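Long-range contacts in intimin (Escherichia coli, PDB 1F00), which probably mediates attachment of enteropathogenic bacteria to host cells by binding its receptor through the C-terminal end of an extended, rod-like chain: residues 115-120 and 181-186; 139-144 and 162-167. One frame throughout, in Å; residues are numbered along the deposited sequence.

Interaction 1. Residues 115-120 and 181-186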
loop_
_atom_site.group_PDB
_atom_site.type_symbol
_atom_site.label_atom_id
_atom_site.label_comp_id
_atom_site.label_asym_id
_atom_site.label_seq_id
_atom_site.Cartn_x
_atom_site.Cartn_y
_atom_site.Cartn_z
ATOM N N LEU A 115 -5.455 2.001 -10.055
ATOM C CA LEU A 115 -6.548 1.165 -9.570
ATOM C C LEU A 115 -7.760 1.376 -10.471
ATOM O O LEU A 115 -8.155 2.510 -10.720
ATOM C CB LEU A 115 -6.929 1.558 -8.138
ATOM C CG LEU A 115 -7.996 0.659 -7.518
ATOM C CD1 LEU A 115 -7.358 -0.676 -7.141
ATOM C CD2 LEU A 115 -8.593 1.319 -6.294
ATOM N N PRO A 116 -8.375 0.288 -10.962
ATOM C CA PRO A 116 -9.546 0.446 -11.832
ATOM C C PRO A 116 -10.655 1.213 -11.107
ATOM O O PRO A 116 -10.727 1.185 -9.876
ATOM C CB PRO A 116 -9.951 -0.999 -12.133
ATOM C CG PRO A 116 -8.654 -1.739 -12.050
ATOM C CD PRO A 116 -8.012 -1.133 -10.822
ATOM N N THR A 117 -11.501 1.904 -11.869
ATOM C CA THR A 117 -12.608 2.666 -11.296
ATOM C C THR A 117 -13.903 1.866 -11.380
ATOM O O THR A 117 -14.976 2.356 -11.023
ATOM C CB THR A 117 -12.802 4.003 -12.015
ATOM O OG1 THR A 117 -13.023 3.767 -13.407
ATOM C CG2 THR A 117 -11.574 4.883 -11.830
ATOM N N VAL A 118 -13.787 0.639 -11.884
ATOM C CA VAL A 118 -14.907 -0.298 -11.983
ATOM C C VAL A 118 -14.391 -1.508 -11.215
ATOM O O VAL A 118 -13.368 -2.094 -11.577
ATOM C CB VAL A 118 -15.207 -0.691 -13.443
ATOM C CG1 VAL A 118 -16.375 -1.661 -13.493
ATOM C CG2 VAL A 118 -15.534 0.552 -14.248
ATOM N N TRP A 119 -15.075 -1.877 -10.142
ATOM C CA TRP A 119 -14.598 -2.982 -9.320
ATOM C C TRP A 119 -15.402 -4.258 -9.326
ATOM O O TRP A 119 -16.598 -4.249 -9.039
ATOM C CB TRP A 119 -14.510 -2.581 -7.846
ATOM C CG TRP A 119 -13.672 -1.407 -7.485
ATOM C CD1 TRP A 119 -12.823 -0.704 -8.288
ATOM C CD2 TRP A 119 -13.594 -0.806 -6.189
ATOM N NE1 TRP A 119 -12.218 0.306 -7.569
ATOM C CE2 TRP A 119 -12.677 0.264 -6.276
ATOM C CE3 TRP A 119 -14.214 -1.071 -4.960
ATOM C CZ2 TRP A 119 -12.364 1.074 -5.178
ATOM C CZ3 TRP A 119 -13.903 -0.266 -3.867
ATOM C CH2 TRP A 119 -12.985 0.796 -3.987
ATOM N N LEU A 120 -14.739 -5.362 -9.638
ATOM C CA LEU A 120 -15.396 -6.651 -9.545
ATOM C C LEU A 120 -15.368 -6.801 -8.020
ATOM O O LEU A 120 -14.303 -6.661 -7.413
ATOM C CB LEU A 120 -14.529 -7.740 -10.184
ATOM C CG LEU A 120 -14.966 -9.188 -9.954
ATOM C CD1 LEU A 120 -16.356 -9.410 -10.540
ATOM C CD2 LEU A 120 -13.956 -10.131 -10.607
ATOM N N THR A 181 -13.164 6.455 -4.639
ATOM C CA THR A 181 -14.483 5.851 -4.743
ATOM C C THR A 181 -14.690 5.406 -6.186
ATOM O O THR A 181 -14.485 6.179 -7.117
ATOM C CB THR A 181 -15.581 6.859 -4.362
ATOM O OG1 THR A 181 -15.354 7.321 -3.024
ATOM C CG2 THR A 181 -16.956 6.211 -4.437
ATOM N N PRO A 182 -15.089 4.145 -6.386
ATOM C CA PRO A 182 -15.316 3.604 -7.731
ATOM C C PRO A 182 -16.631 4.068 -8.334
ATOM O O PRO A 182 -17.556 4.432 -7.610
ATOM C CB PRO A 182 -15.298 2.101 -7.500
ATOM C CG PRO A 182 -15.938 1.978 -6.145
ATOM C CD PRO A 182 -15.267 3.101 -5.359
ATOM N N ASN A 183 -16.705 4.050 -9.659
ATOM C CA ASN A 183 -17.914 4.442 -10.367
ATOM C C ASN A 183 -18.942 3.317 -10.298
ATOM O O ASN A 183 -20.139 3.573 -10.179
ATOM C CB ASN A 183 -17.595 4.753 -11.832
ATOM C CG ASN A 183 -16.864 6.074 -12.005
ATOM O OD1 ASN A 183 -15.862 6.157 -12.718
ATOM N ND2 ASN A 183 -17.371 7.118 -11.358
ATOM N N SER A 184 -18.468 2.074 -10.363
ATOM C CA SER A 184 -19.353 0.907 -10.321
ATOM C C SER A 184 -18.777 -0.281 -9.557
ATOM O O SER A 184 -17.565 -0.475 -9.520
ATOM C CB SER A 184 -19.670 0.434 -11.744
ATOM O OG SER A 184 -20.386 1.419 -12.459
ATOM N N LEU A 185 -19.668 -1.077 -8.969
ATOM C CA LEU A 185 -19.291 -2.285 -8.241
ATOM C C LEU A 185 -20.065 -3.435 -8.891
ATOM O O LEU A 185 -21.281 -3.351 -9.059
ATOM C CB LEU A 185 -19.674 -2.181 -6.764
ATOM C CG LEU A 185 -19.310 -3.391 -5.900
ATOM C CD1 LEU A 185 -17.797 -3.498 -5.767
ATOM C CD2 LEU A 185 -19.947 -3.250 -4.519
ATOM N N ILE A 186 -19.355 -4.505 -9.242
ATOM C CA ILE A 186 -19.947 -5.665 -9.907
ATOM C C ILE A 186 -20.147 -6.796 -8.903
ATOM O O ILE A 186 -19.186 -7.297 -8.324
ATOM C CB ILE A 186 -19.026 -6.142 -11.061
ATOM C CG1 ILE A 186 -18.603 -4.941 -11.918
ATOM C CG2 ILE A 186 -19.741 -7.175 -11.909
ATOM C CD1 ILE A 186 -19.772 -4.159 -12.510
#
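P182 lies with its ring over one face of the W119 indole, the two side chains crossing at about a right angle. Its CB stands 3.5 Å from the centroid of the W119 five-membered ring, 12° off the normal, a CH-pi contact, while P182 CD approaches the benzo side, 3.5 Å from W119 CH2. At the indole edge W119 NE1 donates to P116 O at 2.9 Å, the acceptor lying in the ring plane, which helps fix the ring's rotation. Beside the indole, 118-120 pairs in parallel with 184-186, adding an outermost strand to a sheet of the intimin C-type lectin domain. W119 N donates to S184 O almost straight (2.9 Å, 177°), and W119 O accepts from I186 N at 2.8 Å. Ahead of the strand, N183 N donates a hydrogen bond to T117 O at 2.8 Å, extending the pairing into the loop. V118 CG1 and I186 CG1 meet at 4.3 Å on the other face of the sheet from W119. V220 of helix 214-224 packs there on V118 and I186; W224 NE1 of the same helix hydrogen-bonds V118 O. W119 instead touches I179 of strand 173-179, and strand 276-281 completes the three-stranded mixed sheet beyond 184-190.

Interaction 2. Residues 139-144 and 162-167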
loop_
_atom_site.group_PDB
_atom_site.type_symbol
_atom_site.label_atom_id
_atom_site.label_comp_id
_atom_site.label_asym_id
_atom_site.label_seq_id
_atom_site.Cartn_x
_atom_site.Cartn_y
_atom_site.Cartn_z
ATOM N N ARG A 139 -2.146 -2.006 6.530
ATOM C CA ARG A 139 -3.421 -1.843 7.208
ATOM C C ARG A 139 -4.347 -1.012 6.340
ATOM O O ARG A 139 -3.902 -0.302 5.439
ATOM C CB ARG A 139 -3.237 -1.149 8.562
ATOM C CG ARG A 139 -2.885 0.344 8.484
ATOM C CD ARG A 139 -2.860 0.963 9.883
ATOM N NE ARG A 139 -2.787 2.424 9.875
ATOM C CZ ARG A 139 -1.664 3.131 9.762
ATOM N NH1 ARG A 139 -0.492 2.518 9.640
ATOM N NH2 ARG A 139 -1.713 4.460 9.803
ATOM N N SER A 140 -5.639 -1.117 6.613
ATOM C CA SER A 140 -6.642 -0.357 5.884
ATOM C C SER A 140 -7.396 0.472 6.901
ATOM O O SER A 140 -7.747 -0.026 7.965
ATOM C CB SER A 140 -7.629 -1.282 5.177
ATOM O OG SER A 140 -8.722 -0.527 4.675
ATOM N N ALA A 141 -7.637 1.736 6.571
ATOM C CA ALA A 141 -8.367 2.623 7.465
ATOM C C ALA A 141 -9.828 2.173 7.586
ATOM O O ALA A 141 -10.508 2.489 8.563
ATOM C CB ALA A 141 -8.288 4.066 6.952
ATOM N N ASN A 142 -10.314 1.443 6.587
ATOM C CA ASN A 142 -11.690 0.954 6.610
ATOM C C ASN A 142 -11.826 -0.367 5.854
ATOM O O ASN A 142 -12.120 -0.376 4.662
ATOM C CB ASN A 142 -12.640 1.984 5.992
ATOM C CG ASN A 142 -14.102 1.615 6.188
ATOM O OD1 ASN A 142 -14.423 0.493 6.589
ATOM N ND2 ASN A 142 -14.999 2.555 5.899
ATOM N N PRO A 143 -11.612 -1.497 6.545
ATOM C CA PRO A 143 -11.703 -2.838 5.958
ATOM C C PRO A 143 -13.058 -3.175 5.333
ATOM O O PRO A 143 -13.179 -4.166 4.623
ATOM C CB PRO A 143 -11.369 -3.751 7.138
ATOM C CG PRO A 143 -10.423 -2.919 7.938
ATOM C CD PRO A 143 -11.103 -1.572 7.927
ATOM N N ALA A 144 -14.075 -2.360 5.604
ATOM C CA ALA A 144 -15.403 -2.601 5.039
ATOM C C ALA A 144 -15.391 -2.224 3.563
ATOM O O ALA A 144 -16.093 -2.822 2.747
ATOM C CB ALA A 144 -16.458 -1.773 5.780
ATOM N N THR A 162 -14.317 5.318 -0.303
ATOM C CA THR A 162 -12.934 5.738 -0.355
ATOM C C THR A 162 -12.286 5.516 1.006
ATOM O O THR A 162 -12.878 5.795 2.049
ATOM C CB THR A 162 -12.820 7.229 -0.758
ATOM O OG1 THR A 162 -11.449 7.636 -0.716
ATOM C CG2 THR A 162 -13.637 8.103 0.180
ATOM N N THR A 163 -11.075 4.973 0.990
ATOM C CA THR A 163 -10.354 4.731 2.225
ATOM C C THR A 163 -8.872 4.797 1.892
ATOM O O THR A 163 -8.496 5.106 0.759
ATOM C CB THR A 163 -10.727 3.348 2.833
ATOM O OG1 THR A 163 -10.200 3.255 4.163
ATOM C CG2 THR A 163 -10.164 2.205 1.982
ATOM N N THR A 164 -8.023 4.527 2.870
ATOM C CA THR A 164 -6.598 4.579 2.616
ATOM C C THR A 164 -5.914 3.298 3.075
ATOM O O THR A 164 -6.307 2.704 4.078
ATOM C CB THR A 164 -5.950 5.780 3.341
ATOM O OG1 THR A 164 -6.300 5.744 4.731
ATOM C CG2 THR A 164 -6.422 7.097 2.733
ATOM N N ILE A 165 -4.916 2.865 2.312
ATOM C CA ILE A 165 -4.140 1.681 2.673
ATOM C C ILE A 165 -2.794 2.246 3.076
ATOM O O ILE A 165 -2.200 3.031 2.332
ATOM C CB ILE A 165 -3.942 0.721 1.481
ATOM C CG1 ILE A 165 -5.300 0.262 0.950
ATOM C CG2 ILE A 165 -3.089 -0.482 1.911
ATOM C CD1 ILE A 165 -6.183 -0.398 1.999
ATOM N N SER A 166 -2.325 1.868 4.262
ATOM C CA SER A 166 -1.054 2.356 4.765
ATOM C C SER A 166 -0.070 1.223 5.006
ATOM O O SER A 166 -0.455 0.118 5.370
ATOM C CB SER A 166 -1.260 3.117 6.082
ATOM O OG SER A 166 -2.057 4.274 5.903
ATOM N N VAL A 167 1.204 1.502 4.780
ATOM C CA VAL A 167 2.238 0.514 5.034
ATOM C C VAL A 167 3.234 1.173 5.973
ATOM O O VAL A 167 3.494 2.378 5.871
ATOM C CB VAL A 167 2.981 0.086 3.742
ATOM C CG1 VAL A 167 3.683 1.281 3.115
ATOM C CG2 VAL A 167 3.998 -1.008 4.069
HETATM O O HOH W 1 0.173 -0.102 8.795
HETATM O O HOH W 2 -13.619 5.133 4.552
#
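R139 lays its guanidinium over S166 on one face of an antiparallel strand pair in the bacterial Ig-like (group 2) domain. S166 CB is 3.6 Å above the R139 guanidinium plane, over its centre, with CZ and NH1 nearest. CG of R139 lies between the backbone N and the carbonyl carbon (chi1 72°), and the chain then runs extended to NE. R139 NH1 donates to a water at 2.8 Å, which returns a weak bond to S166 O. Beneath the side chains, R139 and S166 form a hydrogen-bonded pair: S166 N donates to R139 O at 2.9 Å, and R139 N to S166 O. On the opposite face, towards W138 and L127, CD1 of I165 packs against S140 CB at 3.6 Å. S140 OG, beside its carbonyl carbon (chi1 170°), faces onward along the chain and accepts from N142 N in an ST turn; it also hydrogen-bonds A146 O. Past the last cross-strand bond, A141 N to T164 O, the chains diverge. T163 OG1, anti to its backbone N, lies 3.3 Å from N142 CB, and A141 CB sits near this hydroxyl and T164 OG1. N142 OD1 accepts from A144 N at 3.0 Å in an Asx turn, while N142 ND2 donates at 3.2 Å to a second water that in turn donates to T162 O at 2.7 Å.

The two contacts lie with their centres about 16 Å apart, near the junction of the Ig-like domain (group 2) and the C-type lectin domain. Along the chain the order is 115-120, 139-144, 162-167, 181-186, so both halves of interaction 2 fall between those of interaction 1. They belong to different three-stranded sheets: interaction 2 joins strands 136-140 and 163-169, whereas interaction 1 joins strand 118-120 to strand 184-190 of the C-type lectin domain. Strand 173-179 borders both, pairing with 163-169 and touching W119 through I179. T181 OG1 packs on T162 CB at 3.4 Å. Through these shared contacts the two domains are probably held in a fixed relation.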